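Local coordinates for tRNA (cytosine(38)-C(5))-methyltransferase (Schizosaccharomyces pombe, PDB 6FDF), which methylates carbon 5 of cytosine 38 in the anticodon loop of tRNA(Asp), with S-adenosyl-L-methionine as methyl donor, and lacks DNA-methylation activity, at residues 148-153 and 171-176; 75-80 and 118-123; 231-236 and 256-261; 47-52 and 294-299. All blocks are in the same frame, centred on the assembly; numbering follows the deposited sequence. Where two conformers were deposited one is given.

Contact 1. Residues 148-153 and 171-176; sequences YNLIEG and GLARLN
Asn-149 N donates to Arg-174 O at 2.8 Å, nearly straight (177° at the hydrogen). The same oxygen also receives a CA-H...O contact from Tyr-148 CA at 3.5 Å. Arg-174 N returns the bond to Asn-149 O, and Ile-151 and Leu-172 exchange a second such couple, which defines an antiparallel ladder. Leu-150 faces Ala-173 between these pairs and Tyr-148 faces Leu-175 at the end of the ladder, both as non-hydrogen-bonded pairs. CG of Tyr-148 is anti to the carbonyl carbon (chi1 -71°), and Leu-175 CD1 stands over the centre of the ring, 3.9 Å from its centroid and 12° off the normal, a CH-pi contact. Ala-173 CB meets Tyr-148 CD2 at 3.9 Å. Tyr-148 OH is hydrogen-bonded to Pro-119 O. An alanine at Tyr-148 would probably leave Leu-175 CD1 without its aromatic face and Pro-119 O without this hydroxyl partner. On the opposite face, Ile-151 CG1 lies 3.9 Å from Leu-172 CB. The pairing joins the edge strand 148-155 to 168-175, the strand that runs antiparallel to 121-127 in the class I methyltransferase sheet; four backbone bonds fix the register, and the tyrosine hydroxyl anchors it beyond the ladder.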
# COMPACT_ATOMS: atom_id res chain seq x y z
N TYR A 148 1.34 22.67 -10.59
CA TYR A 148 0.78 21.34 -10.78
C TYR A 148 -0.74 21.37 -10.83
O TYR A 148 -1.40 22.16 -10.15
CB TYR A 148 1.22 20.39 -9.66
CG TYR A 148 2.68 20.02 -9.72
CD1 TYR A 148 3.65 20.82 -9.13
CD2 TYR A 148 3.09 18.87 -10.40
CE1 TYR A 148 4.98 20.48 -9.19
CE2 TYR A 148 4.43 18.53 -10.47
CZ TYR A 148 5.37 19.34 -9.86
OH TYR A 148 6.70 19.02 -9.92
N ASN A 149 -1.29 20.48 -11.66
CA ASN A 149 -2.71 20.15 -11.69
C ASN A 149 -2.88 18.89 -10.85
O ASN A 149 -2.39 17.82 -11.22
CB ASN A 149 -3.17 19.94 -13.13
CG ASN A 149 -4.68 19.79 -13.26
OD1 ASN A 149 -5.32 19.13 -12.43
ND2 ASN A 149 -5.25 20.38 -14.31
N LEU A 150 -3.53 19.02 -9.69
CA LEU A 150 -3.69 17.93 -8.74
C LEU A 150 -5.13 17.43 -8.74
O LEU A 150 -6.07 18.22 -8.59
CB LEU A 150 -3.29 18.37 -7.33
CG LEU A 150 -3.52 17.37 -6.19
CD1 LEU A 150 -2.55 16.20 -6.28
CD2 LEU A 150 -3.41 18.06 -4.83
N ILE A 151 -5.30 16.12 -8.89
CA ILE A 151 -6.59 15.47 -8.63
C ILE A 151 -6.39 14.47 -7.50
O ILE A 151 -5.29 13.96 -7.29
CB ILE A 151 -7.17 14.78 -9.88
CG1 ILE A 151 -6.23 13.69 -10.39
CG2 ILE A 151 -7.45 15.82 -10.96
CD1 ILE A 151 -6.88 12.79 -11.44
N GLU A 152 -7.46 14.22 -6.74
CA GLU A 152 -7.35 13.34 -5.59
C GLU A 152 -8.66 12.59 -5.39
O GLU A 152 -9.72 13.01 -5.86
CB GLU A 152 -6.95 14.10 -4.32
CG GLU A 152 -7.90 15.21 -3.91
CD GLU A 152 -7.36 16.01 -2.74
OE1 GLU A 152 -6.65 17.01 -2.98
OE2 GLU A 152 -7.66 15.65 -1.58
N GLY A 153 -8.58 11.48 -4.67
CA GLY A 153 -9.77 10.70 -4.36
C GLY A 153 -9.44 9.56 -3.42
O GLY A 153 -8.27 9.26 -3.16
N GLY A 171 -3.23 11.14 -4.44
CA GLY A 171 -3.06 12.39 -5.15
C GLY A 171 -2.24 12.18 -6.41
O GLY A 171 -1.15 11.60 -6.35
N LEU A 172 -2.77 12.59 -7.55
CA LEU A 172 -2.09 12.51 -8.84
C LEU A 172 -1.87 13.93 -9.33
O LEU A 172 -2.83 14.69 -9.46
CB LEU A 172 -2.91 11.71 -9.86
CG LEU A 172 -2.88 10.18 -9.81
CD1 LEU A 172 -3.40 9.64 -8.49
CD2 LEU A 172 -3.68 9.61 -10.97
N ALA A 173 -0.62 14.28 -9.63
CA ALA A 173 -0.27 15.65 -10.01
C ALA A 173 0.50 15.64 -11.33
O ALA A 173 1.45 14.88 -11.48
CB ALA A 173 0.57 16.34 -8.92
N ARG A 174 0.07 16.49 -12.27
CA ARG A 174 0.78 16.73 -13.52
C ARG A 174 1.23 18.18 -13.57
O ARG A 174 0.41 19.09 -13.39
CB ARG A 174 -0.09 16.44 -14.74
CG ARG A 174 -0.57 15.01 -14.89
CD ARG A 174 -1.58 14.95 -16.02
NE ARG A 174 -1.97 13.58 -16.35
CZ ARG A 174 -3.01 13.28 -17.12
NH1 ARG A 174 -3.32 12.01 -17.37
NH2 ARG A 174 -3.76 14.25 -17.64
N LEU A 175 2.52 18.39 -13.83
CA LEU A 175 3.05 19.74 -13.99
C LEU A 175 2.49 20.40 -15.25
O LEU A 175 2.47 19.79 -16.33
CB LEU A 175 4.57 19.69 -14.04
CG LEU A 175 5.31 21.03 -14.12
CD1 LEU A 175 5.16 21.82 -12.83
CD2 LEU A 175 6.77 20.77 -14.42
N ASN A 176 2.06 21.66 -15.12
CA ASN A 176 1.63 22.50 -16.24
C ASN A 176 0.66 21.78 -17.19
O ASN A 176 0.84 21.77 -18.41
CB ASN A 176 2.85 23.03 -17.01
CG ASN A 176 3.77 23.88 -16.15
OD1 ASN A 176 5.00 23.79 -16.26
ND2 ASN A 176 3.19 24.72 -15.31

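Contact 2. Residues 75-80 and 118-123; sequences DCKLWT and LPEYIL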
# COMPACT_ATOMS: atom_id res chain seq x y z
N ASP A 75 17.44 13.42 -10.73
CA ASP A 75 16.98 13.87 -12.05
C ASP A 75 15.83 13.00 -12.56
O ASP A 75 15.89 12.41 -13.64
CB ASP A 75 18.14 13.89 -13.04
CG ASP A 75 17.77 14.56 -14.35
OD1 ASP A 75 17.01 15.55 -14.32
OD2 ASP A 75 18.24 14.08 -15.41
N CYS A 76 14.77 12.92 -11.77
CA CYS A 76 13.64 12.04 -12.06
C CYS A 76 12.41 12.84 -12.47
O CYS A 76 12.12 13.90 -11.90
CB CYS A 76 13.32 11.16 -10.85
SG CYS A 76 14.52 9.83 -10.64
N LYS A 77 11.70 12.32 -13.46
CA LYS A 77 10.53 12.99 -14.00
C LYS A 77 9.23 12.53 -13.34
O LYS A 77 8.23 13.26 -13.40
CB LYS A 77 10.47 12.74 -15.51
CG LYS A 77 9.39 13.48 -16.26
CD LYS A 77 9.54 13.29 -17.77
CE LYS A 77 10.42 14.37 -18.40
NZ LYS A 77 11.75 14.53 -17.76
N LEU A 78 9.23 11.36 -12.71
CA LEU A 78 8.13 10.90 -11.88
C LEU A 78 8.66 10.66 -10.47
O LEU A 78 9.68 9.98 -10.30
CB LEU A 78 7.50 9.61 -12.42
CG LEU A 78 6.57 8.87 -11.45
CD1 LEU A 78 5.33 9.70 -11.14
CD2 LEU A 78 6.17 7.50 -11.98
N TRP A 79 8.01 11.25 -9.48
CA TRP A 79 8.25 10.91 -8.08
C TRP A 79 7.03 10.20 -7.54
O TRP A 79 5.91 10.69 -7.70
CB TRP A 79 8.50 12.15 -7.21
CG TRP A 79 9.69 12.99 -7.53
CD1 TRP A 79 10.59 12.82 -8.54
CD2 TRP A 79 10.09 14.17 -6.84
NE1 TRP A 79 11.54 13.82 -8.51
CE2 TRP A 79 11.25 14.66 -7.47
CE3 TRP A 79 9.58 14.86 -5.73
CZ2 TRP A 79 11.90 15.81 -7.03
CZ3 TRP A 79 10.23 16.00 -5.30
CH2 TRP A 79 11.37 16.47 -5.95
N THR A 80 7.23 9.04 -6.91
CA THR A 80 6.15 8.37 -6.18
C THR A 80 6.46 8.45 -4.69
O THR A 80 7.62 8.46 -4.28
CB THR A 80 5.98 6.91 -6.62
OG1 THR A 80 7.13 6.14 -6.21
CG2 THR A 80 5.80 6.81 -8.13
N LEU A 118 11.56 20.59 -11.97
CA LEU A 118 10.41 20.04 -11.27
C LEU A 118 9.98 18.73 -11.93
O LEU A 118 9.96 18.65 -13.17
CB LEU A 118 9.24 21.03 -11.29
CG LEU A 118 9.35 22.30 -10.46
CD1 LEU A 118 8.23 23.26 -10.84
CD2 LEU A 118 9.27 21.95 -8.98
N PRO A 119 9.66 17.69 -11.16
CA PRO A 119 9.15 16.47 -11.78
C PRO A 119 7.85 16.76 -12.50
O PRO A 119 7.03 17.55 -12.04
CB PRO A 119 8.95 15.52 -10.60
CG PRO A 119 8.82 16.41 -9.40
CD PRO A 119 9.70 17.60 -9.69
N GLU A 120 7.67 16.13 -13.66
CA GLU A 120 6.45 16.38 -14.41
C GLU A 120 5.26 15.61 -13.85
O GLU A 120 4.12 15.98 -14.14
CB GLU A 120 6.68 16.03 -15.89
CG GLU A 120 7.65 17.00 -16.56
CD GLU A 120 7.92 16.67 -18.01
OE1 GLU A 120 7.38 15.66 -18.52
OE2 GLU A 120 8.68 17.42 -18.66
N TYR A 121 5.51 14.56 -13.07
CA TYR A 121 4.44 13.75 -12.51
C TYR A 121 4.77 13.38 -11.08
O TYR A 121 5.91 13.03 -10.77
CB TYR A 121 4.22 12.47 -13.33
CG TYR A 121 3.95 12.75 -14.79
CD1 TYR A 121 5.00 12.94 -15.69
CD2 TYR A 121 2.66 12.87 -15.27
CE1 TYR A 121 4.76 13.22 -17.02
CE2 TYR A 121 2.41 13.15 -16.59
CZ TYR A 121 3.46 13.31 -17.47
OH TYR A 121 3.20 13.59 -18.79
N ILE A 122 3.76 13.44 -10.21
CA ILE A 122 3.90 13.04 -8.81
C ILE A 122 2.69 12.19 -8.44
O ILE A 122 1.56 12.54 -8.77
CB ILE A 122 4.00 14.26 -7.87
CG1 ILE A 122 5.17 15.16 -8.28
CG2 ILE A 122 4.14 13.82 -6.43
CD1 ILE A 122 5.22 16.45 -7.50
N LEU A 123 2.95 11.07 -7.75
CA LEU A 123 1.90 10.20 -7.24
C LEU A 123 2.08 10.09 -5.73
O LEU A 123 3.16 9.71 -5.26
CB LEU A 123 1.98 8.81 -7.88
CG LEU A 123 1.02 7.78 -7.28
CD1 LEU A 123 -0.39 8.21 -7.53
CD2 LEU A 123 1.28 6.40 -7.87
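Strands 78-80 and 121-123 run parallel, their axes 10° apart and 4.8 Å from each other at closest approach. Leu-78 pairs with Tyr-121, Trp-79 with Ile-122 and Thr-80 with Leu-123. The backbone bonds step from one strand to the other: Tyr-121 N to Lys-77 O, Trp-79 N to Tyr-121 O, Leu-123 N to Trp-79 O, each 3.0 Å long. With CG of Trp-79 anti to its carbonyl carbon (chi1 -62°), Pro-119 CG sits over the five-membered ring of the indole, 3.6 Å from its centroid and 15° off the normal. The indole also stacks with Phe-71. An alanine at Trp-79 would probably open a gap beside Pro-119 and deprive Phe-71 of its stacking partner. Leu-78 CD1 packs on Tyr-121 CB at 3.7 Å, the two side chains crossing at about a right angle. Lys-77 and Glu-120 lie side by side, CD of the lysine 3.3 Å from OE1 of the glutamate. Strand 78-81, helix 103-111 and strand 121-127 form a beta-alpha-beta unit of the Rossmann-like core. Lys-77 NZ and Glu-120 OE2 stay 4.3 Å apart, beyond a salt bridge, so any attraction between them acts at a distance, and the firm polar links are the three backbone bonds.

Contact 3. Residues 231-236 and 256-261; sequences IVKPDS and ILQMSD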
# COMPACT_ATOMS: atom_id res chain seq x y z
N ILE A 231 -14.79 -13.08 10.66
CA ILE A 231 -14.54 -14.40 10.08
C ILE A 231 -15.08 -14.42 8.66
O ILE A 231 -16.25 -14.09 8.44
CB ILE A 231 -15.17 -15.51 10.93
CG1 ILE A 231 -14.58 -15.51 12.35
CG2 ILE A 231 -14.98 -16.87 10.27
CD1 ILE A 231 -15.29 -16.45 13.30
N VAL A 232 -14.25 -14.85 7.71
CA VAL A 232 -14.67 -15.00 6.33
C VAL A 232 -14.45 -16.44 5.90
O VAL A 232 -13.72 -17.20 6.54
CB VAL A 232 -13.93 -14.03 5.37
CG1 VAL A 232 -14.15 -12.57 5.79
CG2 VAL A 232 -12.44 -14.36 5.30
N LYS A 233 -15.12 -16.83 4.82
CA LYS A 233 -15.03 -18.15 4.24
C LYS A 233 -14.48 -18.05 2.83
O LYS A 233 -14.40 -16.95 2.26
CB LYS A 233 -16.40 -18.84 4.25
CG LYS A 233 -16.84 -19.28 5.65
CD LYS A 233 -18.28 -19.81 5.69
CE LYS A 233 -19.22 -18.76 6.26
NZ LYS A 233 -20.54 -19.31 6.66
N PRO A 234 -14.02 -19.17 2.24
CA PRO A 234 -13.50 -19.10 0.87
C PRO A 234 -14.45 -18.47 -0.13
O PRO A 234 -13.99 -17.83 -1.09
CB PRO A 234 -13.23 -20.58 0.53
CG PRO A 234 -12.92 -21.19 1.85
CD PRO A 234 -13.82 -20.50 2.84
N ASP A 235 -15.76 -18.60 0.06
CA ASP A 235 -16.71 -18.01 -0.87
C ASP A 235 -17.01 -16.54 -0.57
O ASP A 235 -17.84 -15.95 -1.28
CB ASP A 235 -18.01 -18.81 -0.90
CG ASP A 235 -18.80 -18.71 0.40
OD1 ASP A 235 -18.19 -18.40 1.45
OD2 ASP A 235 -20.02 -18.93 0.37
N SER A 236 -16.38 -15.94 0.44
CA SER A 236 -16.63 -14.54 0.75
C SER A 236 -16.12 -13.64 -0.37
O SER A 236 -15.10 -13.92 -1.01
CB SER A 236 -15.97 -14.15 2.07
OG SER A 236 -16.51 -14.90 3.14
N ILE A 256 -9.98 -13.32 9.63
CA ILE A 256 -9.43 -14.66 9.68
C ILE A 256 -10.35 -15.58 8.88
O ILE A 256 -11.49 -15.23 8.57
CB ILE A 256 -9.25 -15.18 11.12
CG1 ILE A 256 -10.54 -15.06 11.92
CG2 ILE A 256 -8.11 -14.41 11.82
CD1 ILE A 256 -10.48 -15.73 13.28
N LEU A 257 -9.84 -16.76 8.56
CA LEU A 257 -10.45 -17.68 7.61
C LEU A 257 -11.01 -18.91 8.32
O LEU A 257 -10.26 -19.62 9.00
CB LEU A 257 -9.44 -18.12 6.55
CG LEU A 257 -10.01 -19.02 5.45
CD1 LEU A 257 -10.94 -18.24 4.54
CD2 LEU A 257 -8.88 -19.66 4.65
N GLN A 258 -12.30 -19.16 8.14
CA GLN A 258 -12.93 -20.41 8.57
C GLN A 258 -12.69 -21.48 7.52
O GLN A 258 -13.14 -21.33 6.37
CB GLN A 258 -14.42 -20.21 8.80
CG GLN A 258 -15.19 -21.52 8.99
CD GLN A 258 -16.69 -21.30 9.11
OE1 GLN A 258 -17.15 -20.25 9.56
NE2 GLN A 258 -17.47 -22.31 8.72
N MET A 259 -12.00 -22.55 7.89
CA MET A 259 -11.78 -23.67 6.98
C MET A 259 -12.84 -24.77 7.10
O MET A 259 -12.94 -25.61 6.20
CB MET A 259 -10.39 -24.27 7.21
CG MET A 259 -9.26 -23.32 6.85
SD MET A 259 -7.64 -24.11 6.74
CE MET A 259 -7.26 -24.39 8.47
N SER A 260 -13.61 -24.80 8.18
CA SER A 260 -14.67 -25.79 8.30
C SER A 260 -15.85 -25.41 7.41
O SER A 260 -15.95 -24.30 6.88
CB SER A 260 -15.10 -25.93 9.76
OG SER A 260 -15.91 -24.83 10.14
N ASP A 261 -16.78 -26.36 7.26
CA ASP A 261 -17.91 -26.20 6.36
C ASP A 261 -19.17 -25.68 7.05
O ASP A 261 -20.21 -25.59 6.41
CB ASP A 261 -18.23 -27.53 5.67
CG ASP A 261 -18.65 -28.61 6.64
OD1 ASP A 261 -18.01 -28.72 7.71
OD2 ASP A 261 -19.61 -29.34 6.34
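Leu-257 CD1 is the bump that fills the bend where the chain of residues 231-236 leaves its strand. Its methyl carbon lies 3.6 Å from Val-232 O and 4.0 Å from Pro-234 CD, and the carbonyl carbon of Lys-233 lines the same hollow. CG of the leucine is anti to the backbone N (chi1 -177°), and chi2 of 70° then brings CD1 to the bend. The proline ring crosses the leucine side chain at about a right angle, so that its CD corner meets the methyl. Lys-233 to Ser-236 form a type I beta turn, and Ser-236 OG accepts from Lys-233 N at 2.9 Å.

Ahead of the turn the strands are parallel: Val-232 N donates to Ile-256 O at 2.9 Å, and Val-232 O accepts from Gln-258 N at 2.9 Å. Strand 256-258 lies between 231-232 and the antiparallel strand 278-279 in a small sheet apart from the Rossmann-like core, consistent with the target recognition domain of C5-methyltransferases.

On the face of Ile-231, its two branches diverge. CG1 meets Ile-256 CG1 at 4.1 Å, whereas CG2 is pressed against Gln-258 CB at 3.7 Å; Leu-278 and Phe-269 pack on this isoleucine too. Lys-233 then lies alongside the glutamine, pointing the same way, with its CG 4.0 Å from Gln-258 CD. The flat amide carrying that carbon is secured at both ends: OE1 is hydrogen-bonded to Thr-265 OG1, while NE2 donates to His-262 O and to Ser-260 O, the latter from above the carbonyl plane.

Contact 4. Residues 47-52 and 294-299; sequences NEIYNL and ESLEWS
Ile-49 and Leu-52, three residues apart on helix 44-54, present one side of that helix to the loop 294-299. The helix follows strand 34-41 in the Rossmann-like methyltransferase fold, and the loop belongs to the C-terminal part of the chain, between helices 283-289 and 305-313. With no hydrogen bond between the two segments, the contact is made by van der Waals packing, mostly of the Ile-49 and Leu-52 side chains.

Ile-49 comes first, and its two branches part. CG2 reaches Leu-296 CD1 at 4.2 Å. The other branch advances farther, CD1 meeting Trp-298 CB at 3.6 Å, and the two side chains cross obliquely. Only the root of the tryptophan is engaged here: its CG lies between the backbone N and the carbonyl carbon (chi1 55°), and the indole leads away from the helix to pack on Ala-283 and Arg-284. Ile-20, Ser-301 and Val-303 also touch Ile-49, whose side chain is about 8 Å from the bound S-adenosyl-L-homocysteine.

One turn on, Leu-52 starts out toward the loop, its CG anti to the backbone N (chi1 172°). Its partner Glu-297 was deposited in two conformers; in the conformer given the side chains meet at about a right angle, with Glu-297 CG 3.9 Å from Leu-52 CD2. Just beyond the segment, Asn-53 of the same helix links to the loop, its OD1 accepting from Glu-297 N, while its ND2 is held by Ile-49 O within the helix. The glutamate backbone is approached too, Leu-52 CD2 lying 3.8 Å from Glu-297 O.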
# COMPACT_ATOMS: atom_id res chain seq x y z
N ASN A 47 14.41 -2.67 2.61
CA ASN A 47 15.41 -2.54 1.56
C ASN A 47 15.97 -3.90 1.16
O ASN A 47 16.28 -4.13 -0.02
CB ASN A 47 16.54 -1.62 2.03
CG ASN A 47 16.10 -0.19 2.15
OD1 ASN A 47 15.07 0.20 1.62
ND2 ASN A 47 16.90 0.62 2.85
N GLU A 48 16.14 -4.79 2.13
CA GLU A 48 16.61 -6.14 1.83
C GLU A 48 15.65 -6.87 0.90
O GLU A 48 16.07 -7.46 -0.10
CB GLU A 48 16.81 -6.93 3.13
CG GLU A 48 17.36 -8.33 2.93
CD GLU A 48 17.68 -9.02 4.25
OE1 GLU A 48 17.87 -10.25 4.25
OE2 GLU A 48 17.72 -8.32 5.29
N ILE A 49 14.35 -6.82 1.21
CA ILE A 49 13.35 -7.41 0.32
C ILE A 49 13.32 -6.68 -1.01
O ILE A 49 13.25 -7.30 -2.08
CB ILE A 49 11.96 -7.42 0.99
CG1 ILE A 49 12.01 -8.22 2.30
CG2 ILE A 49 10.89 -7.95 0.05
CD1 ILE A 49 12.39 -9.67 2.09
N TYR A 50 13.40 -5.34 -0.99
CA TYR A 50 13.35 -4.58 -2.24
C TYR A 50 14.46 -5.03 -3.17
O TYR A 50 14.23 -5.35 -4.35
CB TYR A 50 13.43 -3.07 -1.97
CG TYR A 50 13.15 -2.25 -3.22
CD1 TYR A 50 14.08 -2.18 -4.26
CD2 TYR A 50 11.96 -1.55 -3.36
CE1 TYR A 50 13.82 -1.45 -5.41
CE2 TYR A 50 11.69 -0.81 -4.50
CZ TYR A 50 12.62 -0.77 -5.53
OH TYR A 50 12.35 -0.03 -6.66
N ASN A 51 15.69 -5.06 -2.67
CA ASN A 51 16.84 -5.31 -3.52
C ASN A 51 16.88 -6.76 -3.99
O ASN A 51 17.36 -7.04 -5.10
CB ASN A 51 18.12 -4.94 -2.78
CG ASN A 51 18.26 -3.44 -2.61
OD1 ASN A 51 17.81 -2.67 -3.45
ND2 ASN A 51 18.88 -3.02 -1.51
N LEU A 52 16.40 -7.69 -3.16
CA LEU A 52 16.37 -9.09 -3.56
C LEU A 52 15.43 -9.32 -4.74
O LEU A 52 15.70 -10.18 -5.59
CB LEU A 52 15.93 -9.95 -2.37
CG LEU A 52 15.67 -11.43 -2.67
CD1 LEU A 52 16.94 -12.13 -3.12
CD2 LEU A 52 15.07 -12.12 -1.45
N GLU A 294 3.50 -13.39 -7.91
CA GLU A 294 4.09 -14.58 -7.30
C GLU A 294 5.61 -14.50 -7.21
O GLU A 294 6.20 -15.18 -6.37
CB GLU A 294 3.67 -15.82 -8.09
CG GLU A 294 2.18 -16.11 -8.03
CD GLU A 294 1.70 -16.34 -6.61
OE1 GLU A 294 1.01 -15.45 -6.06
OE2 GLU A 294 2.00 -17.41 -6.05
N SER A 295 6.24 -13.68 -8.05
CA SER A 295 7.69 -13.53 -8.00
C SER A 295 8.19 -12.88 -6.71
O SER A 295 9.38 -13.00 -6.40
CB SER A 295 8.17 -12.71 -9.20
OG SER A 295 7.76 -11.37 -9.08
N LEU A 296 7.32 -12.17 -5.98
CA LEU A 296 7.72 -11.62 -4.68
C LEU A 296 8.22 -12.75 -3.78
O LEU A 296 7.49 -13.70 -3.52
CB LEU A 296 6.55 -10.89 -4.02
CG LEU A 296 6.82 -10.38 -2.60
CD1 LEU A 296 7.88 -9.29 -2.61
CD2 LEU A 296 5.55 -9.88 -1.92
N GLU A 297 9.46 -12.63 -3.32
CA GLU A 297 10.08 -13.68 -2.54
C GLU A 297 10.76 -13.09 -1.32
O GLU A 297 11.23 -11.95 -1.34
CB GLU A 297 11.09 -14.49 -3.37
CG GLU A 297 12.38 -13.75 -3.69
CD GLU A 297 13.43 -14.66 -4.32
OE1 GLU A 297 13.05 -15.49 -5.18
OE2 GLU A 297 14.61 -14.55 -3.96
N TRP A 298 10.79 -13.87 -0.24
CA TRP A 298 11.55 -13.52 0.95
C TRP A 298 12.25 -14.72 1.58
O TRP A 298 13.03 -14.52 2.52
CB TRP A 298 10.64 -12.86 2.00
CG TRP A 298 9.44 -13.68 2.38
CD1 TRP A 298 9.34 -14.58 3.40
CD2 TRP A 298 8.16 -13.66 1.73
NE1 TRP A 298 8.08 -15.12 3.44
CE2 TRP A 298 7.34 -14.58 2.42
CE3 TRP A 298 7.63 -12.97 0.64
CZ2 TRP A 298 6.01 -14.81 2.05
CZ3 TRP A 298 6.32 -13.20 0.28
CH2 TRP A 298 5.52 -14.12 0.98
N SER A 299 12.01 -15.94 1.10
CA SER A 299 12.59 -17.13 1.71
C SER A 299 14.12 -17.08 1.72
O SER A 299 14.75 -17.51 2.69
CB SER A 299 12.11 -18.39 0.99
OG SER A 299 12.45 -18.36 -0.38

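In the fold
Contacts 1 and 2 belong to one mixed seven-stranded sheet, their centres 11 Å apart; strands 121-127 and 168-175 are neighbours, and Leu-175 N probably bonds to Glu-120 O at 2.9 Å. Contact 3 lies in a separate three-stranded sheet across the chain's centre, about 40 Å from contact 1 and 43 Å from contact 2, measured between centres. Along the chain contacts 2, 1 and 3 follow in series, all within the span between residues 47-52 and 294-299. Contact 4 therefore brings a late loop back to an early helix, its centre about 25 Å from that of contact 2, and ties the C-terminal part of the enzyme to the cofactor-binding core.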